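Local coordinates for haloacid dehalogenase-like hydrolase (Klebsiella pneumoniae subsp. pneumoniae, PDB 3PGV), which probably acts as a magnesium-dependent phosphatase of the Cof family within the HAD-like hydrolases, here with calcium bound in its metal site, at residues F111-N116 with Q181-R186; C228-D233 with E239-A244; D233-A238 with K258-E263. All coordinates share one frame; numbering follows the deposited sequence.

Contact 1: F111-N116 with Q181-R186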
ATOM      1  N   PHE A 111      13.425  13.331  -6.900  1.00 30.45           N
ATOM      2  CA  PHE A 111      13.098  13.521  -8.325  1.00 29.37           C
ATOM      3  C   PHE A 111      14.308  13.282  -9.231  1.00 34.79           C
ATOM      4  O   PHE A 111      14.138  12.938 -10.401  1.00 36.93           O
ATOM      5  CB  PHE A 111      12.573  14.937  -8.570  1.00 30.77           C
ATOM      6  CG  PHE A 111      11.225  15.272  -7.981  1.00 29.78           C
ATOM      7  CD1 PHE A 111      10.415  14.279  -7.437  1.00 28.70           C
ATOM      8  CD2 PHE A 111      10.722  16.567  -8.048  1.00 32.15           C
ATOM      9  CE1 PHE A 111       9.167  14.593  -6.891  1.00 28.15           C
ATOM     10  CE2 PHE A 111       9.470  16.878  -7.509  1.00 33.30           C
ATOM     11  CZ  PHE A 111       8.698  15.884  -6.938  1.00 28.97           C
ATOM     12  N   GLU A 112      15.534  13.495  -8.698  1.00 29.77           N
ATOM     13  CA  GLU A 112      16.754  13.531  -9.492  1.00 29.45           C
ATOM     14  C   GLU A 112      17.856  12.608  -8.984  1.00 34.85           C
ATOM     15  O   GLU A 112      18.902  12.520  -9.618  1.00 36.11           O
ATOM     16  CB  GLU A 112      17.277  14.991  -9.565  1.00 31.51           C
ATOM     17  CG  GLU A 112      16.313  15.952 -10.265  1.00 39.00           C
ATOM     18  CD  GLU A 112      15.949  15.525 -11.681  1.00 59.06           C
ATOM     19  OE1 GLU A 112      16.872  15.164 -12.448  1.00 52.69           O
ATOM     20  OE2 GLU A 112      14.744  15.543 -12.019  1.00 43.70           O
ATOM     21  N   ILE A 113      17.645  11.937  -7.829  1.00 31.17           N
ATOM     22  CA  ILE A 113      18.694  11.127  -7.191  1.00 30.84           C
ATOM     23  C   ILE A 113      19.331  10.090  -8.139  1.00 38.94           C
ATOM     24  O   ILE A 113      20.553   9.895  -8.103  1.00 41.78           O
ATOM     25  CB  ILE A 113      18.237  10.525  -5.818  1.00 32.36           C
ATOM     26  CG1 ILE A 113      19.451   9.994  -5.010  1.00 34.70           C
ATOM     27  CG2 ILE A 113      17.142   9.451  -5.995  1.00 30.48           C
ATOM     28  CD1 ILE A 113      19.152   9.602  -3.506  1.00 48.85           C
ATOM     29  N   VAL A 114      18.521   9.473  -9.023  1.00 34.07           N
ATOM     30  CA  VAL A 114      19.032   8.471  -9.973  1.00 33.19           C
ATOM     31  C   VAL A 114      18.606   8.793 -11.401  1.00 37.77           C
ATOM     32  O   VAL A 114      18.281   7.891 -12.164  1.00 37.80           O
ATOM     33  CB  VAL A 114      18.657   7.019  -9.560  1.00 34.34           C
ATOM     34  CG1 VAL A 114      19.519   6.541  -8.400  1.00 33.56           C
ATOM     35  CG2 VAL A 114      17.176   6.911  -9.216  1.00 32.59           C
ATOM     36  N   ARG A 115      18.645  10.091 -11.777  1.00 34.21           N
ATOM     37  CA  ARG A 115      18.267  10.525 -13.117  1.00 34.06           C
ATOM     38  C   ARG A 115      19.097   9.823 -14.194  1.00 39.81           C
ATOM     39  O   ARG A 115      18.558   9.435 -15.239  1.00 39.35           O
ATOM     40  CB  ARG A 115      18.429  12.039 -13.256  1.00 31.74           C
ATOM     41  CG  ARG A 115      17.982  12.565 -14.613  1.00 29.65           C
ATOM     42  CD  ARG A 115      16.689  13.274 -14.468  1.00 44.10           C
ATOM     43  NE  ARG A 115      15.779  13.004 -15.559  1.00 50.24           N
ATOM     44  CZ  ARG A 115      14.519  13.407 -15.572  1.00 59.92           C
ATOM     45  NH1 ARG A 115      14.024  14.092 -14.547  1.00 38.40           N
ATOM     46  NH2 ARG A 115      13.737  13.124 -16.604  1.00 50.04           N
ATOM     47  N   ASN A 116      20.410   9.669 -13.943  1.00 38.68           N
ATOM     48  CA  ASN A 116      21.355   9.144 -14.934  1.00 39.62           C
ATOM     49  C   ASN A 116      21.581   7.641 -14.838  1.00 44.78           C
ATOM     50  O   ASN A 116      22.480   7.120 -15.496  1.00 47.74           O
ATOM     51  CB  ASN A 116      22.675   9.901 -14.863  1.00 37.64           C
ATOM     52  CG  ASN A 116      22.513  11.392 -15.052  1.00 56.92           C
ATOM     53  OD1 ASN A 116      22.891  12.188 -14.194  1.00 58.26           O
ATOM     54  ND2 ASN A 116      21.834  11.791 -16.128  1.00 39.97           N
ATOM     55  N   GLN A 181      19.538   1.345   0.935  1.00 30.26           N
ATOM     56  CA  GLN A 181      20.472   1.654   2.001  1.00 31.17           C
ATOM     57  C   GLN A 181      20.899   3.095   2.000  1.00 35.73           C
ATOM     58  O   GLN A 181      21.005   3.687   3.063  1.00 38.36           O
ATOM     59  CB  GLN A 181      21.714   0.735   1.922  1.00 34.02           C
ATOM     60  CG  GLN A 181      21.642  -0.450   2.851  1.00 54.52           C
ATOM     61  CD  GLN A 181      21.818  -0.054   4.311  1.00 64.62           C
ATOM     62  OE1 GLN A 181      21.167  -0.595   5.204  1.00 60.48           O
ATOM     63  NE2 GLN A 181      22.699   0.909   4.579  1.00 57.36           N
ATOM     64  N   ALA A 182      21.263   3.640   0.824  1.00 31.11           N
ATOM     65  CA  ALA A 182      21.771   5.016   0.733  1.00 31.13           C
ATOM     66  C   ALA A 182      20.719   6.037   1.159  1.00 32.57           C
ATOM     67  O   ALA A 182      21.048   7.003   1.843  1.00 33.13           O
ATOM     68  CB  ALA A 182      22.246   5.308  -0.682  1.00 32.26           C
HETATM   69  N   MSE A 183      19.440   5.805   0.789  1.00 26.72           N
HETATM   70  CA  MSE A 183      18.363   6.728   1.126  1.00 25.33           C
HETATM   71  C   MSE A 183      18.026   6.685   2.593  1.00 30.02           C
HETATM   72  O   MSE A 183      17.883   7.733   3.203  1.00 29.33           O
HETATM   73  CB  MSE A 183      17.127   6.482   0.247  1.00 26.58           C
HETATM   74  CG  MSE A 183      17.388   6.773  -1.244  1.00 32.40           C
HETATM   75 SE   MSE A 183      15.811   6.658  -2.332  0.75 37.54          SE
HETATM   76  CE  MSE A 183      15.310   4.807  -1.953  1.00 33.36           C
ATOM     77  N   ASN A 184      18.005   5.467   3.203  1.00 28.46           N
ATOM     78  CA  ASN A 184      17.800   5.327   4.658  1.00 28.10           C
ATOM     79  C   ASN A 184      18.899   6.022   5.440  1.00 34.18           C
ATOM     80  O   ASN A 184      18.612   6.746   6.398  1.00 34.48           O
ATOM     81  CB  ASN A 184      17.682   3.836   5.076  1.00 21.64           C
ATOM     82  CG  ASN A 184      16.320   3.230   4.755  1.00 34.91           C
ATOM     83  OD1 ASN A 184      15.285   3.915   4.772  1.00 32.56           O
ATOM     84  ND2 ASN A 184      16.275   1.911   4.556  1.00 21.17           N
ATOM     85  N   ALA A 185      20.150   5.878   4.997  1.00 31.54           N
ATOM     86  CA  ALA A 185      21.277   6.540   5.672  1.00 32.41           C
ATOM     87  C   ALA A 185      21.221   8.063   5.468  1.00 36.59           C
ATOM     88  O   ALA A 185      21.583   8.816   6.367  1.00 36.90           O
ATOM     89  CB  ALA A 185      22.603   5.981   5.157  1.00 33.24           C
ATOM     90  N   ARG A 186      20.761   8.508   4.281  1.00 33.64           N
ATOM     91  CA  ARG A 186      20.693   9.928   3.935  1.00 34.05           C
ATOM     92  C   ARG A 186      19.631  10.703   4.741  1.00 38.56           C
ATOM     93  O   ARG A 186      19.908  11.812   5.198  1.00 39.16           O
ATOM     94  CB  ARG A 186      20.462  10.100   2.425  1.00 32.71           C
ATOM     95  CG  ARG A 186      20.371  11.543   1.977  1.00 43.13           C
ATOM     96  CD  ARG A 186      20.396  11.655   0.479  1.00 53.05           C
ATOM     97  NE  ARG A 186      20.215  13.039   0.065  1.00 71.54           N
ATOM     98  CZ  ARG A 186      20.497  13.493  -1.147  1.00 84.93           C
ATOM     99  NH1 ARG A 186      21.005  12.681  -2.064  1.00 68.60           N
ATOM    100  NH2 ARG A 186      20.298  14.768  -1.446  1.00 73.60           N
TER
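Two extended torsions send the end of Ile-113 across to helix 173-187: CG1 lies trans to the backbone nitrogen (chi1 -165°) and the chain runs straight on to CD1 (chi2 169°). From the helix, Arg-186 reaches back fully stretched from CB to its guanidinium, and the two side chains run antiparallel past one another. One methyl then does all the touching from its side. Ile-113 CD1 lies 3.9 Å from Arg-186 NH1, oblique to the guanidinium, and 4.0 Å from Met-183 CG. Met-183, a selenomethionine, presents only its CG methylene to the isoleucine; a bend at chi3 turns CE away from Ile-113, and the side chain also packs on Phe-168 and Val-193. No hydrogen bond links the two segments, and the backbones stay well apart, with 9.4 Å between the CA atoms of Ile-113 and Met-183. The charged end of Arg-186 is occupied by a salt bridge: NH2 is paired with Asp-109, which holds the guanidinium in place while NH1 lies by the methyl. Within the loop, beside the contact, a separate salt bridge joins Arg-115 NH1 to Glu-112 OE2. Arg-115 NH2 also bonds to the carbonyl of Tyr-153, whose ring also makes a cation-pi contact with Arg-115. The contact illustrates how a small apolar patch can be edged by charge, burying 133 Å² in all. Ile-113 and Met-183 both also rest on Phe-168 of strand 163-169, so the loop after helix 104-110 and helix 173-187 meet over one strand of the six-stranded mixed sheet, as expected of the alpha/beta cap domain of Cof-type HAD hydrolases.

Contact 2: C228-D233 with E239-A244. With CA (calcium ion), chain E.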
ATOM      1  N   CYS A 228      -7.664  -4.464  15.676  1.00 48.00           N
ATOM      2  CA  CYS A 228      -7.393  -4.749  14.276  1.00 46.70           C
ATOM      3  C   CYS A 228      -6.767  -6.082  14.032  1.00 48.11           C
ATOM      4  O   CYS A 228      -5.811  -6.461  14.709  1.00 47.52           O
ATOM      5  CB  CYS A 228      -6.569  -3.631  13.646  1.00 45.73           C
ATOM      6  SG  CYS A 228      -7.327  -1.997  13.768  1.00 49.75           S
ATOM      7  N   ILE A 229      -7.233  -6.755  12.982  1.00 43.58           N
ATOM      8  CA  ILE A 229      -6.561  -7.900  12.385  1.00 41.06           C
ATOM      9  C   ILE A 229      -6.141  -7.485  10.973  1.00 42.62           C
ATOM     10  O   ILE A 229      -6.950  -6.897  10.245  1.00 41.88           O
ATOM     11  CB  ILE A 229      -7.435  -9.196  12.400  1.00 44.50           C
ATOM     12  CG1 ILE A 229      -6.665 -10.388  11.750  1.00 43.08           C
ATOM     13  CG2 ILE A 229      -8.812  -8.962  11.726  1.00 44.89           C
ATOM     14  CD1 ILE A 229      -7.324 -11.764  11.898  1.00 47.51           C
ATOM     15  N   ALA A 230      -4.849  -7.675  10.625  1.00 37.54           N
ATOM     16  CA  ALA A 230      -4.341  -7.234   9.327  1.00 34.92           C
ATOM     17  C   ALA A 230      -3.769  -8.366   8.476  1.00 39.15           C
ATOM     18  O   ALA A 230      -3.238  -9.347   9.009  1.00 40.98           O
ATOM     19  CB  ALA A 230      -3.308  -6.148   9.512  1.00 34.61           C
ATOM     20  N   PHE A 231      -3.832  -8.201   7.138  1.00 32.73           N
ATOM     21  CA  PHE A 231      -3.323  -9.181   6.170  1.00 31.08           C
ATOM     22  C   PHE A 231      -2.457  -8.461   5.129  1.00 36.30           C
ATOM     23  O   PHE A 231      -2.839  -7.390   4.644  1.00 35.53           O
ATOM     24  CB  PHE A 231      -4.494  -9.910   5.485  1.00 32.19           C
ATOM     25  CG  PHE A 231      -5.420 -10.643   6.430  1.00 34.47           C
ATOM     26  CD1 PHE A 231      -6.478  -9.979   7.053  1.00 36.25           C
ATOM     27  CD2 PHE A 231      -5.285 -12.011   6.639  1.00 37.69           C
ATOM     28  CE1 PHE A 231      -7.341 -10.662   7.928  1.00 38.54           C
ATOM     29  CE2 PHE A 231      -6.151 -12.693   7.515  1.00 41.48           C
ATOM     30  CZ  PHE A 231      -7.175 -12.012   8.147  1.00 39.06           C
ATOM     31  N   GLY A 232      -1.294  -9.045   4.805  1.00 33.44           N
ATOM     32  CA  GLY A 232      -0.356  -8.468   3.833  1.00 31.76           C
ATOM     33  C   GLY A 232       0.667  -9.456   3.293  1.00 34.43           C
ATOM     34  O   GLY A 232       0.834 -10.558   3.840  1.00 36.72           O
ATOM     35  N   ASP A 233       1.396  -9.059   2.235  1.00 26.99           N
ATOM     36  CA  ASP A 233       2.382  -9.950   1.594  1.00 25.58           C
ATOM     37  C   ASP A 233       3.710  -9.237   1.225  1.00 27.84           C
ATOM     38  O   ASP A 233       4.621  -9.877   0.687  1.00 25.59           O
ATOM     39  CB  ASP A 233       1.775 -10.603   0.331  1.00 26.82           C
ATOM     40  CG  ASP A 233       1.609  -9.648  -0.830  1.00 37.11           C
ATOM     41  OD1 ASP A 233       1.281  -8.464  -0.586  1.00 41.22           O
ATOM     42  OD2 ASP A 233       1.747 -10.094  -1.982  1.00 38.04           O
ATOM     43  N   GLU A 239       4.871  -2.742   8.833  1.00 29.08           N
ATOM     44  CA  GLU A 239       4.407  -1.932   9.980  1.00 30.47           C
ATOM     45  C   GLU A 239       2.952  -2.267  10.330  1.00 35.38           C
ATOM     46  O   GLU A 239       2.637  -2.490  11.495  1.00 37.74           O
ATOM     47  CB  GLU A 239       4.563  -0.408   9.715  1.00 31.09           C
ATOM     48  CG  GLU A 239       5.984   0.039   9.385  1.00 35.61           C
ATOM     49  CD  GLU A 239       6.402  -0.120   7.927  1.00 50.93           C
ATOM     50  OE1 GLU A 239       5.565  -0.567   7.105  1.00 31.90           O
ATOM     51  OE2 GLU A 239       7.559   0.229   7.602  1.00 46.70           O
HETATM   52  N   MSE A 240       2.089  -2.378   9.312  1.00 30.53           N
HETATM   53  CA  MSE A 240       0.671  -2.713   9.507  1.00 28.73           C
HETATM   54  C   MSE A 240       0.497  -4.050  10.206  1.00 35.52           C
HETATM   55  O   MSE A 240      -0.297  -4.153  11.142  1.00 37.38           O
HETATM   56  CB  MSE A 240      -0.091  -2.704   8.162  1.00 27.79           C
HETATM   57  CG  MSE A 240      -1.584  -2.950   8.319  1.00 32.08           C
HETATM   58 SE   MSE A 240      -2.561  -2.850   6.669  0.75 36.57          SE
HETATM   59  CE  MSE A 240      -1.786  -4.330   5.736  1.00 31.96           C
ATOM     60  N   LEU A 241       1.242  -5.075   9.758  1.00 32.24           N
ATOM     61  CA  LEU A 241       1.117  -6.423  10.304  1.00 32.77           C
ATOM     62  C   LEU A 241       1.645  -6.541  11.720  1.00 40.42           C
ATOM     63  O   LEU A 241       1.100  -7.315  12.503  1.00 44.64           O
ATOM     64  CB  LEU A 241       1.790  -7.462   9.379  1.00 31.76           C
ATOM     65  CG  LEU A 241       1.227  -7.572   7.954  1.00 33.70           C
ATOM     66  CD1 LEU A 241       1.949  -8.658   7.171  1.00 32.57           C
ATOM     67  CD2 LEU A 241      -0.258  -7.844   7.973  1.00 36.52           C
ATOM     68  N   SER A 242       2.700  -5.784  12.061  1.00 36.22           N
ATOM     69  CA  SER A 242       3.274  -5.839  13.411  1.00 36.82           C
ATOM     70  C   SER A 242       2.573  -4.891  14.396  1.00 36.83           C
ATOM     71  O   SER A 242       2.519  -5.192  15.584  1.00 37.60           O
ATOM     72  CB  SER A 242       4.777  -5.577  13.379  1.00 40.97           C
ATOM     73  OG  SER A 242       5.083  -4.378  12.685  1.00 52.26           O
HETATM   74  N   MSE A 243       2.011  -3.765  13.901  1.00 31.53           N
HETATM   75  CA  MSE A 243       1.282  -2.801  14.772  1.00 31.70           C
HETATM   76  C   MSE A 243      -0.142  -3.275  15.099  1.00 38.94           C
HETATM   77  O   MSE A 243      -0.676  -2.910  16.123  1.00 41.93           O
HETATM   78  CB  MSE A 243       1.232  -1.408  14.137  1.00 31.54           C
HETATM   79  CG  MSE A 243       2.581  -0.728  14.066  1.00 36.37           C
HETATM   80 SE   MSE A 243       2.548   0.834  12.915  0.75 40.75          SE
HETATM   81  CE  MSE A 243       1.463   2.030  14.017  1.00 37.92           C
ATOM     82  N   ALA A 244      -0.773  -4.023  14.187  1.00 36.88           N
ATOM     83  CA  ALA A 244      -2.133  -4.522  14.392  1.00 37.75           C
ATOM     84  C   ALA A 244      -2.174  -5.487  15.563  1.00 46.10           C
ATOM     85  O   ALA A 244      -1.159  -6.112  15.878  1.00 48.02           O
ATOM     86  CB  ALA A 244      -2.623  -5.218  13.135  1.00 37.42           C
TER
HETATM   87 CA    CA E 267       0.757  -6.594  -1.688  1.00 37.85          CA
HETATM   88  O   HOH W   1       1.923  -4.847  -0.128  1.00 43.76           O
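A striking feature here is that methyl groups of the helix lie against strand backbone. Met-240 CE, of a selenomethionine, comes to 3.4 Å from Phe-231 O, and Leu-241 CD2 lies 3.5 Å from both Ala-230 O and Gly-232 N. The other methyl of the leucine, CD1, sits beside Gly-232, which has no side chain of its own to interpose. The torsions of Met-240 explain its reach: CG is trans to the backbone nitrogen (chi1 -176°) and the chain stays extended until chi3, where it bends to lay CE over the strand.

Toward the start of the strand and the end of the helix, small side chains take over. Ala-230 CB is held among three neighbours, 3.8 Å each from Met-240 CG, Leu-241 CD2 and Ala-244 CB, and Cys-228 CB faces Ala-244 CB at 4.3 Å. All seven residues that pack strand to helix are buried. The short side chains are consistent with the close 7.6 Å approach of the axes of strand 228-232 and helix 239-243, whose directions are 148° apart. This is the first half of the beta-alpha-beta unit of strand 228-232, helix 238-243 and strand 246-249 in the Rossmann-like HAD core. On the other face of the strand, Ile-229 and Phe-231 turn to helix 274-283. Just past the strand end, Asp-233 OD1 binds the calcium ion at 2.2 Å, together with Asp-27 OD2 and the carbonyl of Asp-29.

Contact 3: D233-A238 with K258-E263. With CA (calcium ion), chain E.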
ATOM      1  N   ASP A 233       1.396  -9.059   2.235  1.00 26.99           N
ATOM      2  CA  ASP A 233       2.382  -9.950   1.594  1.00 25.58           C
ATOM      3  C   ASP A 233       3.710  -9.237   1.225  1.00 27.84           C
ATOM      4  O   ASP A 233       4.621  -9.877   0.687  1.00 25.59           O
ATOM      5  CB  ASP A 233       1.775 -10.603   0.331  1.00 26.82           C
ATOM      6  CG  ASP A 233       1.609  -9.648  -0.830  1.00 37.11           C
ATOM      7  OD1 ASP A 233       1.281  -8.464  -0.586  1.00 41.22           O
ATOM      8  OD2 ASP A 233       1.747 -10.094  -1.982  1.00 38.04           O
ATOM      9  N   GLY A 234       3.777  -7.922   1.451  1.00 24.15           N
ATOM     10  CA  GLY A 234       4.948  -7.139   1.070  1.00 23.90           C
ATOM     11  C   GLY A 234       5.590  -6.364   2.206  1.00 30.94           C
ATOM     12  O   GLY A 234       5.016  -6.242   3.298  1.00 31.53           O
HETATM   13  N   MSE A 235       6.782  -5.806   1.946  1.00 28.66           N
HETATM   14  CA  MSE A 235       7.511  -5.007   2.926  1.00 29.40           C
HETATM   15  C   MSE A 235       6.726  -3.754   3.313  1.00 33.30           C
HETATM   16  O   MSE A 235       6.812  -3.312   4.457  1.00 33.45           O
HETATM   17  CB  MSE A 235       8.909  -4.638   2.398  1.00 31.85           C
HETATM   18  CG  MSE A 235       9.884  -5.822   2.383  1.00 39.45           C
HETATM   19 SE   MSE A 235      10.132  -6.584   4.165  0.75 48.84          SE
HETATM   20  CE  MSE A 235      10.962  -5.006   5.067  1.00 45.48           C
ATOM     21  N   ASN A 236       5.896  -3.218   2.375  1.00 27.27           N
ATOM     22  CA  ASN A 236       5.039  -2.056   2.661  1.00 25.19           C
ATOM     23  C   ASN A 236       3.833  -2.428   3.568  1.00 29.49           C
ATOM     24  O   ASN A 236       3.059  -1.542   3.962  1.00 28.76           O
ATOM     25  CB  ASN A 236       4.587  -1.371   1.372  1.00 22.03           C
ATOM     26  CG  ASN A 236       3.906  -2.294   0.368  1.00 35.79           C
ATOM     27  OD1 ASN A 236       4.182  -3.494   0.288  1.00 33.54           O
ATOM     28  ND2 ASN A 236       3.068  -1.732  -0.464  1.00 25.47           N
ATOM     29  N   ASP A 237       3.754  -3.722   3.999  1.00 27.25           N
ATOM     30  CA  ASP A 237       2.731  -4.193   4.960  1.00 26.88           C
ATOM     31  C   ASP A 237       3.347  -4.486   6.346  1.00 31.49           C
ATOM     32  O   ASP A 237       2.614  -4.766   7.288  1.00 33.05           O
ATOM     33  CB  ASP A 237       2.030  -5.460   4.426  1.00 27.27           C
ATOM     34  CG  ASP A 237       1.332  -5.256   3.103  1.00 31.28           C
ATOM     35  OD1 ASP A 237       0.569  -4.285   2.983  1.00 30.78           O
ATOM     36  OD2 ASP A 237       1.506  -6.109   2.200  1.00 37.58           O
ATOM     37  N   ALA A 238       4.699  -4.482   6.440  1.00 27.12           N
ATOM     38  CA  ALA A 238       5.429  -4.864   7.654  1.00 27.35           C
ATOM     39  C   ALA A 238       4.963  -4.098   8.911  1.00 33.74           C
ATOM     40  O   ALA A 238       4.630  -4.735   9.920  1.00 35.82           O
ATOM     41  CB  ALA A 238       6.927  -4.695   7.442  1.00 27.56           C
ATOM     42  N   LYS A 258       8.651 -12.400   5.772  1.00 33.43           N
ATOM     43  CA  LYS A 258       8.583 -13.564   6.670  1.00 35.21           C
ATOM     44  C   LYS A 258       9.787 -13.583   7.624  1.00 42.75           C
ATOM     45  O   LYS A 258       9.619 -13.838   8.819  1.00 44.82           O
ATOM     46  CB  LYS A 258       8.513 -14.874   5.863  1.00 34.96           C
ATOM     47  CG  LYS A 258       7.208 -15.039   5.087  1.00 38.55           C
ATOM     48  CD  LYS A 258       7.260 -16.235   4.162  1.00 37.95           C
ATOM     49  CE  LYS A 258       5.987 -16.405   3.371  1.00 37.31           C
ATOM     50  NZ  LYS A 258       6.060 -17.597   2.474  1.00 46.84           N
ATOM     51  N   ASP A 259      10.994 -13.263   7.098  1.00 38.74           N
ATOM     52  CA  ASP A 259      12.233 -13.241   7.872  1.00 39.37           C
ATOM     53  C   ASP A 259      12.250 -12.099   8.901  1.00 45.28           C
ATOM     54  O   ASP A 259      12.762 -12.281  10.008  1.00 45.65           O
ATOM     55  CB  ASP A 259      13.450 -13.123   6.939  1.00 40.26           C
ATOM     56  CG  ASP A 259      13.685 -14.331   6.044  1.00 46.73           C
ATOM     57  OD1 ASP A 259      13.052 -15.389   6.289  1.00 47.46           O
ATOM     58  OD2 ASP A 259      14.533 -14.231   5.120  1.00 46.64           O
ATOM     59  N   LEU A 260      11.725 -10.913   8.522  1.00 41.17           N
ATOM     60  CA  LEU A 260      11.677  -9.754   9.417  1.00 40.19           C
ATOM     61  C   LEU A 260      10.700  -9.986  10.571  1.00 46.35           C
ATOM     62  O   LEU A 260      10.958  -9.549  11.695  1.00 47.90           O
ATOM     63  CB  LEU A 260      11.289  -8.490   8.639  1.00 38.28           C
ATOM     64  CG  LEU A 260      11.355  -7.165   9.432  1.00 43.62           C
ATOM     65  CD1 LEU A 260      12.801  -6.791   9.767  1.00 44.45           C
ATOM     66  CD2 LEU A 260      10.663  -6.032   8.678  1.00 43.12           C
ATOM     67  N   HIS A 261       9.591 -10.689  10.307  1.00 42.07           N
ATOM     68  CA  HIS A 261       8.582 -10.940  11.324  1.00 42.09           C
ATOM     69  C   HIS A 261       8.248 -12.426  11.451  1.00 45.54           C
ATOM     70  O   HIS A 261       7.137 -12.845  11.109  1.00 44.86           O
ATOM     71  CB  HIS A 261       7.324 -10.107  11.049  1.00 41.81           C
ATOM     72  CG  HIS A 261       7.560  -8.631  11.141  1.00 44.18           C
ATOM     73  ND1 HIS A 261       7.683  -7.997  12.363  1.00 46.42           N
ATOM     74  CD2 HIS A 261       7.695  -7.711  10.158  1.00 44.31           C
ATOM     75  CE1 HIS A 261       7.892  -6.720  12.087  1.00 44.91           C
ATOM     76  NE2 HIS A 261       7.894  -6.496  10.777  1.00 44.06           N
ATOM     77  N   PRO A 262       9.176 -13.242  12.017  1.00 42.73           N
ATOM     78  CA  PRO A 262       8.898 -14.683  12.152  1.00 43.23           C
ATOM     79  C   PRO A 262       7.828 -14.996  13.213  1.00 48.62           C
ATOM     80  O   PRO A 262       7.269 -16.099  13.223  1.00 49.92           O
ATOM     81  CB  PRO A 262      10.259 -15.267  12.540  1.00 45.82           C
ATOM     82  CG  PRO A 262      10.968 -14.159  13.205  1.00 50.18           C
ATOM     83  CD  PRO A 262      10.529 -12.902  12.518  1.00 44.56           C
ATOM     84  N   GLU A 263       7.527 -14.021  14.083  1.00 43.93           N
ATOM     85  CA  GLU A 263       6.516 -14.178  15.139  1.00 45.15           C
ATOM     86  C   GLU A 263       5.074 -14.139  14.588  1.00 49.25           C
ATOM     87  O   GLU A 263       4.129 -14.464  15.311  1.00 51.02           O
ATOM     88  CB  GLU A 263       6.701 -13.109  16.242  1.00 46.47           C
ATOM     89  CG  GLU A 263       6.287 -11.695  15.835  1.00 52.57           C
ATOM     90  CD  GLU A 263       7.238 -10.943  14.918  1.00 63.01           C
ATOM     91  OE1 GLU A 263       8.374 -11.426  14.703  1.00 53.78           O
ATOM     92  OE2 GLU A 263       6.870  -9.828  14.476  1.00 51.10           O
TER
HETATM   93 CA    CA E 267       0.757  -6.594  -1.688  1.00 37.85          CA
HETATM   94  O   HOH W   1       1.923  -4.847  -0.128  1.00 43.76           O
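The metal-binding loop after strand 228-232 meets the end of helix 255-260 through Met-235 and Ala-238, set against Leu-260 and His-261. Met-235, a selenomethionine, bends at chi2 and again at chi3, which carries CE to 3.8 Å from Leu-260 CD2; the side chain of Met-235 lies nearly perpendicular to that of Leu-260. Ala-238 CB touches the same leucine methyl at 4.2 Å and also lies 3.9 Å from His-261 NE2. The imidazole stands oblique to Ala-238 O without bonding to it. Its rotation is instead fixed from the far nitrogen: His-261 ND1 donates to Glu-263 OE2 at 2.9 Å, nearly in the ring plane and onto the syn lone pair.

From the strand's last residue, Gly-232, the chain reads Gly-Asp-Gly-Met-Asn-Asp, matching the fourth conserved HAD motif (GDxxND). In this structure Asp-237 OD2 accepts from Asp-233 N and Gly-234 N, each 3.0 Å away and on opposite faces of its carboxylate plane, while OD1 forms a salt bridge with Lys-210. That grip shapes the turn carrying the metal-binding Asp-233. Water 1, 2.6 Å from the calcium ion, lies 2.7 Å from both Asn-236 OD1 and Asp-237 OD2, placed to donate to them, which makes these two residues a second shell behind the metal.

In the fold
Contacts 2 and 3 belong to the Rossmann-like core and share Asp-233 at the metal site, their centres 9 Å apart; contact 1 lies in the cap, about 28 Å from contact 2 between centres. Contact 2 is fully buried, its side chains apolar where they pack; contacts 1 and 3 are partly buried, and contact 1 is bordered by charge. None has a hydrogen bond across its segments, yet the polar chemistry differs: cap salt bridges in contact 1, a metal with its carboxylates in contacts 2 and 3. The latter two also touch directly, Gly-232 CA packing 3.4 Å from Asp-237 OD2, so strand, loop and both helices form one continuous region.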